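Local coordinates for glucokinase (PDB 6EDI), which probably phosphorylates D-glucose to glucose 6-phosphate at the expense of ATP, as expected of a dimeric glucokinase of the actin-like ATPase superfamily, at residues V16-I21 with S396-L401; L233-L238 with M339-L344; E306-A311 with V354-Y359. All coordinates share one frame; numbering follows the deposited sequence.

Contact 1 of 3, residues V16-I21 with S396-L401; sequences VQTKEI and SVNINL
Val16 and Val397 stand 7.8 Å apart between their CA atoms, where a strand runs past the turn that leads into the C-terminal helix 399-409. Two residues on in the strand and one on in the other segment, Thr18 and Asn398 keep almost the same separation, 8.0 Å between CA atoms, so the contact is a short seam of two pairs. In the first pair the side chains cross at about a right angle, and one methyl of Val397 does the work: CG2 lies 4.0 Å from Val16 CG1 and 4.1 Å from Val16 CB. With CG1 of Val397 placed between its own backbone N and carbonyl carbon (chi1 72°), CG2 is left to reach across to the strand. The second pair is polar against apolar. The amide nitrogen ND2 of Asn398 rests on the methyl of Thr18, 3.5 Å from CG2, and the hydroxyl is no closer than 3.9 Å between OG1 and ND2, which makes this van der Waals contact. Asn398 is also the centre of an inverse gamma turn, and its OD1 takes a weak hydrogen bond from Arg53. Strand 16-20 is an outer strand of a six-stranded mixed sheet, running parallel to strand 67-75, while Leu168 of helix 157-170 and Leu402 of helix 399-409 pack on Val16 and extend the apolar patch.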
loop_
_atom_site.group_PDB
_atom_site.type_symbol
_atom_site.label_atom_id
_atom_site.label_comp_id
_atom_site.label_asym_id
_atom_site.label_seq_id
_atom_site.Cartn_x
_atom_site.Cartn_y
_atom_site.Cartn_z
ATOM N N VAL A 16 -16.777 -18.561 -15.496
ATOM C CA VAL A 16 -17.558 -18.122 -14.346
ATOM C C VAL A 16 -19.054 -18.271 -14.632
ATOM O O VAL A 16 -19.580 -17.618 -15.528
ATOM C CB VAL A 16 -17.275 -16.652 -14.009
ATOM C CG1 VAL A 16 -18.059 -16.242 -12.775
ATOM C CG2 VAL A 16 -15.777 -16.429 -13.784
ATOM N N GLN A 17 -19.743 -19.125 -13.885
ATOM C CA GLN A 17 -21.193 -19.228 -14.072
ATOM C C GLN A 17 -21.911 -18.583 -12.918
ATOM O O GLN A 17 -21.668 -18.900 -11.752
ATOM C CB GLN A 17 -21.650 -20.672 -14.230
ATOM C CG GLN A 17 -20.951 -21.418 -15.348
ATOM C CD GLN A 17 -21.196 -22.910 -15.272
ATOM O OE1 GLN A 17 -20.260 -23.695 -15.080
ATOM N NE2 GLN A 17 -22.461 -23.314 -15.401
ATOM N N THR A 18 -22.807 -17.667 -13.251
ATOM C CA THR A 18 -23.526 -16.916 -12.244
ATOM C C THR A 18 -25.030 -17.000 -12.507
ATOM O O THR A 18 -25.499 -16.667 -13.598
ATOM C CB THR A 18 -23.065 -15.461 -12.257
ATOM O OG1 THR A 18 -21.715 -15.394 -11.780
ATOM C CG2 THR A 18 -23.934 -14.624 -11.375
ATOM N N LYS A 19 -25.780 -17.467 -11.512
ATOM C CA LYS A 19 -27.230 -17.543 -11.621
ATOM C C LYS A 19 -27.882 -16.705 -10.527
ATOM O O LYS A 19 -27.616 -16.890 -9.340
ATOM C CB LYS A 19 -27.705 -18.989 -11.493
ATOM C CG LYS A 19 -28.390 -19.579 -12.717
ATOM C CD LYS A 19 -27.406 -20.257 -13.674
ATOM C CE LYS A 19 -28.142 -20.929 -14.841
ATOM N NZ LYS A 19 -27.218 -21.717 -15.709
ATOM N N GLU A 20 -28.747 -15.784 -10.923
ATOM C CA GLU A 20 -29.557 -15.078 -9.946
ATOM C C GLU A 20 -30.843 -15.877 -9.794
ATOM O O GLU A 20 -31.422 -16.292 -10.789
ATOM C CB GLU A 20 -29.858 -13.664 -10.429
ATOM C CG GLU A 20 -30.805 -12.902 -9.521
ATOM C CD GLU A 20 -31.152 -11.539 -10.066
ATOM O OE1 GLU A 20 -30.327 -10.960 -10.807
ATOM O OE2 GLU A 20 -32.257 -11.060 -9.748
ATOM N N ILE A 21 -31.266 -16.117 -8.556
ATOM C CA ILE A 21 -32.469 -16.894 -8.290
ATOM C C ILE A 21 -33.361 -16.192 -7.281
ATOM O O ILE A 21 -32.895 -15.390 -6.465
ATOM C CB ILE A 21 -32.141 -18.291 -7.726
ATOM C CG1 ILE A 21 -31.258 -18.164 -6.484
ATOM C CG2 ILE A 21 -31.468 -19.162 -8.781
ATOM C CD1 ILE A 21 -31.245 -19.404 -5.635
ATOM N N SER A 396 -17.132 -8.585 -19.110
ATOM C CA SER A 396 -17.853 -8.234 -17.894
ATOM C C SER A 396 -18.054 -9.467 -17.022
ATOM O O SER A 396 -18.112 -10.591 -17.522
ATOM C CB SER A 396 -19.202 -7.602 -18.234
ATOM O OG SER A 396 -19.006 -6.341 -18.841
ATOM N N VAL A 397 -18.149 -9.253 -15.716
ATOM C CA VAL A 397 -18.272 -10.358 -14.770
ATOM C C VAL A 397 -18.605 -9.781 -13.415
ATOM O O VAL A 397 -18.337 -8.611 -13.163
ATOM C CB VAL A 397 -16.977 -11.209 -14.711
ATOM C CG1 VAL A 397 -15.855 -10.466 -13.994
ATOM C CG2 VAL A 397 -17.250 -12.551 -14.042
ATOM N N ASN A 398 -19.224 -10.576 -12.548
ATOM C CA ASN A 398 -19.552 -10.088 -11.225
ATOM C C ASN A 398 -18.320 -10.190 -10.345
ATOM O O ASN A 398 -18.226 -11.073 -9.486
ATOM C CB ASN A 398 -20.734 -10.869 -10.655
ATOM C CG ASN A 398 -22.001 -10.651 -11.456
ATOM O OD1 ASN A 398 -22.657 -9.625 -11.316
ATOM N ND2 ASN A 398 -22.339 -11.605 -12.320
ATOM N N ILE A 399 -17.370 -9.294 -10.606
ATOM C CA ILE A 399 -16.036 -9.349 -10.018
ATOM C C ILE A 399 -16.100 -9.208 -8.503
ATOM O O ILE A 399 -15.340 -9.853 -7.788
ATOM C CB ILE A 399 -15.076 -8.287 -10.637
ATOM C CG1 ILE A 399 -13.623 -8.682 -10.385
ATOM C CG2 ILE A 399 -15.331 -6.905 -10.092
ATOM C CD1 ILE A 399 -13.244 -9.891 -11.147
ATOM N N ASN A 400 -17.044 -8.411 -8.010
ATOM C CA ASN A 400 -17.120 -8.190 -6.577
ATOM C C ASN A 400 -17.648 -9.417 -5.834
ATOM O O ASN A 400 -17.168 -9.745 -4.765
ATOM C CB ASN A 400 -17.939 -6.941 -6.252
ATOM C CG ASN A 400 -17.232 -5.663 -6.651
ATOM O OD1 ASN A 400 -16.099 -5.686 -7.144
ATOM N ND2 ASN A 400 -17.903 -4.532 -6.448
ATOM N N LEU A 401 -18.647 -10.085 -6.391
ATOM C CA LEU A 401 -19.089 -11.347 -5.804
ATOM C C LEU A 401 -17.940 -12.371 -5.760
ATOM O O LEU A 401 -17.678 -12.986 -4.714
ATOM C CB LEU A 401 -20.312 -11.893 -6.544
ATOM C CG LEU A 401 -21.557 -11.029 -6.344
ATOM C CD1 LEU A 401 -22.797 -11.645 -6.989
ATOM C CD2 LEU A 401 -21.817 -10.801 -4.866
#

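Contact 2 of 3, residues L233-L238 with M339-L344; sequences LECGSL and MQFLPL
Leu233 and Cys235 both press on the outer end of the Phe341 ring, which carries the largest share of this buried contact. Leu233 and Phe341 extend toward each other from opposite directions, and CD1 of Leu233 meets the ring obliquely, 3.8 Å from CZ and 3.9 Å from CE2 of Phe341. The sulfur of Cys235 takes the edge: SG is 4.0 Å from Phe341 CE2 and lies near the ring plane, 89° off the normal, in a sulfur-aromatic contact. With CG of Phe341 beside the backbone N (chi1 -61°), the ring extends from the end of helix 317-341 toward these two side chains, which share its CE2 atom. A lighter touch lies farther along, where CD2 of Leu238 is 4.3 Å from Gln340 OE1.

In the next shell, Met206 of strand 205-210 touches Leu233, Cys235 and Phe341 alike, and Leu218 of strand 214-222 packs against Leu233 and the ring. The 3-10 turn at 235-237 is held by Ser237 N to Glu234 O, at 3.0 Å, while the backbone N of Cys235 bonds to Ser216 OG. Beyond lies the second subunit, whose Gln340 gives its NE2 to OE1 of Gln340 and also packs on Cys235. The contact thus joins a domain core to the dimer interface. Its chemistry divides accordingly: the aromatic rim, probably slightly positive at its C-H groups, can accept the polarisable sulfur, whereas the buried Gln340 amide finds its polar match in its counterpart across the interface.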
loop_
_atom_site.group_PDB
_atom_site.type_symbol
_atom_site.label_atom_id
_atom_site.label_comp_id
_atom_site.label_asym_id
_atom_site.label_seq_id
_atom_site.Cartn_x
_atom_site.Cartn_y
_atom_site.Cartn_z
ATOM N N LEU A 233 -7.478 1.049 -1.207
ATOM C CA LEU A 233 -6.674 2.266 -1.385
ATOM C C LEU A 233 -7.500 3.475 -1.836
ATOM O O LEU A 233 -8.643 3.332 -2.271
ATOM C CB LEU A 233 -5.570 2.013 -2.411
ATOM C CG LEU A 233 -4.502 0.967 -2.099
ATOM C CD1 LEU A 233 -3.604 0.767 -3.298
ATOM C CD2 LEU A 233 -3.680 1.397 -0.892
ATOM N N GLU A 234 -6.902 4.661 -1.759
ATOM C CA GLU A 234 -7.510 5.875 -2.323
ATOM C C GLU A 234 -6.556 6.600 -3.282
ATOM O O GLU A 234 -6.377 7.818 -3.200
ATOM C CB GLU A 234 -7.967 6.847 -1.215
ATOM C CG GLU A 234 -8.895 6.247 -0.158
ATOM C CD GLU A 234 -10.238 5.793 -0.729
ATOM O OE1 GLU A 234 -10.631 6.235 -1.835
ATOM O OE2 GLU A 234 -10.910 4.990 -0.060
ATOM N N CYS A 235 -5.968 5.852 -4.207
ATOM C CA CYS A 235 -4.995 6.398 -5.143
ATOM C C CYS A 235 -5.607 7.381 -6.142
ATOM O O CYS A 235 -4.922 8.289 -6.626
ATOM C CB CYS A 235 -4.259 5.262 -5.880
ATOM S SG CYS A 235 -3.205 4.223 -4.806
ATOM N N GLY A 236 -6.895 7.224 -6.438
ATOM C CA GLY A 236 -7.588 8.192 -7.281
ATOM C C GLY A 236 -7.596 9.568 -6.642
ATOM O O GLY A 236 -7.768 10.581 -7.337
ATOM N N SER A 237 -7.392 9.605 -5.323
ATOM C CA SER A 237 -7.468 10.856 -4.555
ATOM C C SER A 237 -6.094 11.461 -4.295
ATOM O O SER A 237 -5.958 12.455 -3.565
ATOM C CB SER A 237 -8.214 10.646 -3.239
ATOM O OG SER A 237 -9.555 10.273 -3.473
ATOM N N LEU A 238 -5.080 10.865 -4.910
ATOM C CA LEU A 238 -3.751 11.454 -4.928
ATOM C C LEU A 238 -3.774 12.682 -5.853
ATOM O O LEU A 238 -4.394 12.652 -6.924
ATOM C CB LEU A 238 -2.731 10.398 -5.375
ATOM C CG LEU A 238 -1.389 10.671 -6.043
ATOM C CD1 LEU A 238 -0.360 11.240 -5.087
ATOM C CD2 LEU A 238 -0.874 9.354 -6.660
ATOM N N MET A 339 5.334 3.191 -9.689
ATOM C CA MET A 339 6.546 3.511 -8.944
ATOM C C MET A 339 6.410 3.217 -7.438
ATOM O O MET A 339 7.300 2.627 -6.852
ATOM C CB MET A 339 6.967 4.970 -9.184
ATOM C CG MET A 339 8.291 5.330 -8.495
ATOM S SD MET A 339 9.692 4.422 -9.156
ATOM C CE MET A 339 10.261 3.578 -7.688
ATOM N N GLN A 340 5.314 3.612 -6.796
ATOM C CA GLN A 340 5.274 3.441 -5.338
ATOM C C GLN A 340 5.255 1.990 -4.906
ATOM O O GLN A 340 5.871 1.627 -3.910
ATOM C CB GLN A 340 4.053 4.112 -4.729
ATOM C CG GLN A 340 4.025 5.610 -4.850
ATOM C CD GLN A 340 2.707 6.133 -4.370
ATOM O OE1 GLN A 340 1.766 6.300 -5.157
ATOM N NE2 GLN A 340 2.601 6.342 -3.060
ATOM N N PHE A 341 4.523 1.170 -5.644
ATOM C CA PHE A 341 4.327 -0.218 -5.258
ATOM C C PHE A 341 5.209 -1.246 -5.987
ATOM O O PHE A 341 5.242 -2.441 -5.599
ATOM C CB PHE A 341 2.851 -0.568 -5.492
ATOM C CG PHE A 341 1.898 0.256 -4.682
ATOM C CD1 PHE A 341 1.968 0.245 -3.294
ATOM C CD2 PHE A 341 0.900 1.015 -5.306
ATOM C CE1 PHE A 341 1.072 0.974 -2.520
ATOM C CE2 PHE A 341 -0.007 1.767 -4.547
ATOM C CZ PHE A 341 0.082 1.758 -3.150
ATOM N N LEU A 342 5.894 -0.799 -7.045
ATOM C CA LEU A 342 6.687 -1.689 -7.934
ATOM C C LEU A 342 6.004 -3.046 -8.198
ATOM O O LEU A 342 6.546 -4.112 -7.893
ATOM C CB LEU A 342 8.134 -1.854 -7.431
ATOM C CG LEU A 342 8.976 -0.584 -7.378
ATOM C CD1 LEU A 342 10.348 -0.841 -6.723
ATOM C CD2 LEU A 342 9.168 0.008 -8.776
ATOM N N PRO A 343 4.793 -3.007 -8.790
ATOM C CA PRO A 343 3.984 -4.212 -8.944
ATOM C C PRO A 343 4.472 -5.085 -10.090
ATOM O O PRO A 343 5.039 -4.579 -11.054
ATOM C CB PRO A 343 2.575 -3.650 -9.256
ATOM C CG PRO A 343 2.841 -2.335 -9.944
ATOM C CD PRO A 343 4.086 -1.795 -9.246
ATOM N N LEU A 344 4.244 -6.391 -9.978
ATOM C CA LEU A 344 4.466 -7.314 -11.092
ATOM C C LEU A 344 3.492 -6.983 -12.217
ATOM O O LEU A 344 3.844 -6.975 -13.403
ATOM C CB LEU A 344 4.238 -8.764 -10.623
ATOM C CG LEU A 344 4.501 -9.909 -11.603
ATOM C CD1 LEU A 344 5.877 -9.756 -12.260
ATOM C CD2 LEU A 344 4.336 -11.289 -10.931
#

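Contact 3 of 3, residues E306-A311 with V354-Y359; sequences EVAKLA and VANSFY
Phe358 reaches Ala308 and Ala311 with the far end of its ring, and with Asn356 it joins two helical pieces, helix 304-313 and the broken pair 351-355 and 357-361, in the helical part of the actin-like ATPase fold. The two alanines stand three residues apart, so both point their methyl groups toward the opposing segment. The aromatic ring approaches this small-residue face obliquely, with its far end forward. CZ of Phe358 lies 4.0 Å from the methyl carbon CB of Ala311. On the same residue, the carbonyl carbon Ala311 C is 3.7 Å from Phe358 CE2. The same CZ also comes within 3.7 Å of the backbone oxygen O of Ala308, so the far end of the ring touches residues about one turn apart and meets backbone as much as side chain. What puts it there is the first torsion: CG of Phe358 sits between the backbone N and the carbonyl carbon (chi1 79°). One ring face is partly covered from within its own segment by CB of Tyr359.

Asn356 is turned differently. It is the first residue to leave helix 351-355, and although its CB does not aim at the alanines, the end of its side chain bends nearer to them. Its amide is divided in use, with ND2 giving a hydrogen bond to Tyr327 of helix 317-341 and the oxygen side facing helix 304-313. Helix 317-341 also underlies both segments through Val323, which meets Ala311 and Tyr359, and Tyr359 bonds to Asp324 by its hydroxyl. Tyr359 N bonds back to Asn356 O. On the oxygen side of the amide, OD1 of Asn356 rests 3.9 Å from CB of Ala308.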
loop_
_atom_site.group_PDB
_atom_site.type_symbol
_atom_site.label_atom_id
_atom_site.label_comp_id
_atom_site.label_asym_id
_atom_site.label_seq_id
_atom_site.Cartn_x
_atom_site.Cartn_y
_atom_site.Cartn_z
ATOM N N GLU A 306 -21.819 9.933 -24.146
ATOM C CA GLU A 306 -21.895 10.510 -25.487
ATOM C C GLU A 306 -20.520 10.720 -26.097
ATOM O O GLU A 306 -20.276 10.356 -27.254
ATOM C CB GLU A 306 -22.602 11.864 -25.458
ATOM C CG GLU A 306 -23.996 11.893 -24.869
ATOM C CD GLU A 306 -24.502 13.320 -24.709
ATOM O OE1 GLU A 306 -24.459 14.077 -25.707
ATOM O OE2 GLU A 306 -24.922 13.692 -23.588
ATOM N N VAL A 307 -19.629 11.340 -25.323
ATOM C CA VAL A 307 -18.279 11.606 -25.787
ATOM C C VAL A 307 -17.629 10.301 -26.226
ATOM O O VAL A 307 -17.086 10.201 -27.321
ATOM C CB VAL A 307 -17.432 12.317 -24.692
ATOM C CG1 VAL A 307 -15.980 12.439 -25.128
ATOM C CG2 VAL A 307 -18.015 13.691 -24.368
ATOM N N ALA A 308 -17.726 9.286 -25.374
ATOM C CA ALA A 308 -17.150 7.977 -25.668
ATOM C C ALA A 308 -17.748 7.347 -26.928
ATOM O O ALA A 308 -17.022 6.783 -27.750
ATOM C CB ALA A 308 -17.298 7.038 -24.466
ATOM N N LYS A 309 -19.067 7.435 -27.080
ATOM C CA LYS A 309 -19.710 6.930 -28.292
ATOM C C LYS A 309 -19.195 7.673 -29.530
ATOM O O LYS A 309 -18.865 7.052 -30.547
ATOM C CB LYS A 309 -21.233 7.025 -28.191
ATOM C CG LYS A 309 -21.941 6.614 -29.475
ATOM C CD LYS A 309 -23.441 6.785 -29.378
ATOM C CE LYS A 309 -24.125 5.497 -28.925
ATOM N NZ LYS A 309 -25.201 5.074 -29.884
ATOM N N LEU A 310 -19.120 8.998 -29.423
ATOM C CA LEU A 310 -18.617 9.852 -30.500
ATOM C C LEU A 310 -17.173 9.514 -30.859
ATOM O O LEU A 310 -16.767 9.616 -32.021
ATOM C CB LEU A 310 -18.739 11.335 -30.107
ATOM C CG LEU A 310 -20.045 12.113 -30.346
ATOM C CD1 LEU A 310 -21.276 11.274 -30.068
ATOM C CD2 LEU A 310 -20.096 13.366 -29.495
ATOM N N ALA A 311 -16.401 9.103 -29.855
ATOM C CA ALA A 311 -15.000 8.748 -30.063
ATOM C C ALA A 311 -14.880 7.396 -30.759
ATOM O O ALA A 311 -14.021 7.198 -31.631
ATOM C CB ALA A 311 -14.275 8.717 -28.738
ATOM N N VAL A 354 -14.029 -1.898 -19.968
ATOM C CA VAL A 354 -14.560 -2.905 -20.891
ATOM C C VAL A 354 -15.266 -2.214 -22.063
ATOM O O VAL A 354 -15.015 -2.523 -23.233
ATOM C CB VAL A 354 -15.537 -3.869 -20.191
ATOM C CG1 VAL A 354 -16.329 -4.666 -21.225
ATOM C CG2 VAL A 354 -14.778 -4.819 -19.244
ATOM N N ALA A 355 -16.117 -1.256 -21.735
ATOM C CA ALA A 355 -16.920 -0.545 -22.748
ATOM C C ALA A 355 -16.074 0.214 -23.772
ATOM O O ALA A 355 -16.465 0.350 -24.934
ATOM C CB ALA A 355 -17.885 0.406 -22.079
ATOM N N ASN A 356 -14.919 0.714 -23.329
ATOM C CA ASN A 356 -14.032 1.486 -24.184
ATOM C C ASN A 356 -12.917 0.637 -24.790
ATOM O O ASN A 356 -11.838 1.139 -25.114
ATOM C CB ASN A 356 -13.419 2.647 -23.405
ATOM C CG ASN A 356 -14.442 3.684 -22.968
ATOM O OD1 ASN A 356 -15.596 3.674 -23.391
ATOM N ND2 ASN A 356 -14.000 4.609 -22.125
ATOM N N SER A 357 -13.178 -0.656 -24.936
ATOM C CA SER A 357 -12.213 -1.557 -25.546
ATOM C C SER A 357 -11.698 -1.038 -26.893
ATOM O O SER A 357 -10.509 -1.176 -27.200
ATOM C CB SER A 357 -12.815 -2.944 -25.710
ATOM O OG SER A 357 -11.817 -3.848 -26.134
ATOM N N PHE A 358 -12.598 -0.432 -27.670
ATOM C CA PHE A 358 -12.258 0.186 -28.952
ATOM C C PHE A 358 -10.994 1.050 -28.878
ATOM O O PHE A 358 -10.139 0.992 -29.768
ATOM C CB PHE A 358 -13.447 1.004 -29.497
ATOM C CG PHE A 358 -13.609 2.362 -28.854
ATOM C CD1 PHE A 358 -14.349 2.510 -27.687
ATOM C CD2 PHE A 358 -13.011 3.484 -29.412
ATOM C CE1 PHE A 358 -14.490 3.754 -27.090
ATOM C CE2 PHE A 358 -13.144 4.734 -28.818
ATOM C CZ PHE A 358 -13.887 4.868 -27.663
ATOM N N TYR A 359 -10.862 1.839 -27.818
ATOM C CA TYR A 359 -9.691 2.698 -27.682
ATOM C C TYR A 359 -8.411 1.866 -27.577
ATOM O O TYR A 359 -7.408 2.160 -28.232
ATOM C CB TYR A 359 -9.837 3.664 -26.492
ATOM C CG TYR A 359 -8.616 4.546 -26.296
ATOM C CD1 TYR A 359 -8.440 5.702 -27.054
ATOM C CD2 TYR A 359 -7.636 4.220 -25.370
ATOM C CE1 TYR A 359 -7.314 6.510 -26.896
ATOM C CE2 TYR A 359 -6.499 5.027 -25.203
ATOM C CZ TYR A 359 -6.352 6.171 -25.974
ATOM O OH TYR A 359 -5.232 6.981 -25.825
#

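In the fold
Contacts 1 and 3 are neighbours: their centres are 24 Å apart, yet Ser396 OG packs 4.0 Å from Val354 CG1, so the residues just before helix 399-409 touch the end of helix 351-355. Contact 2 lies on the opposite side of the chain's centre from contact 1, 27 Å between centres, and is separated from contact 3 by about 17 Å between nearest atoms. A sequence link remains, because helix 304-313 of contact 3 is followed by helix 317-341, whose end carries Phe341. Only contact 2 meets the second subunit. In this open-form enzyme none of the three can be tied to a bound substrate.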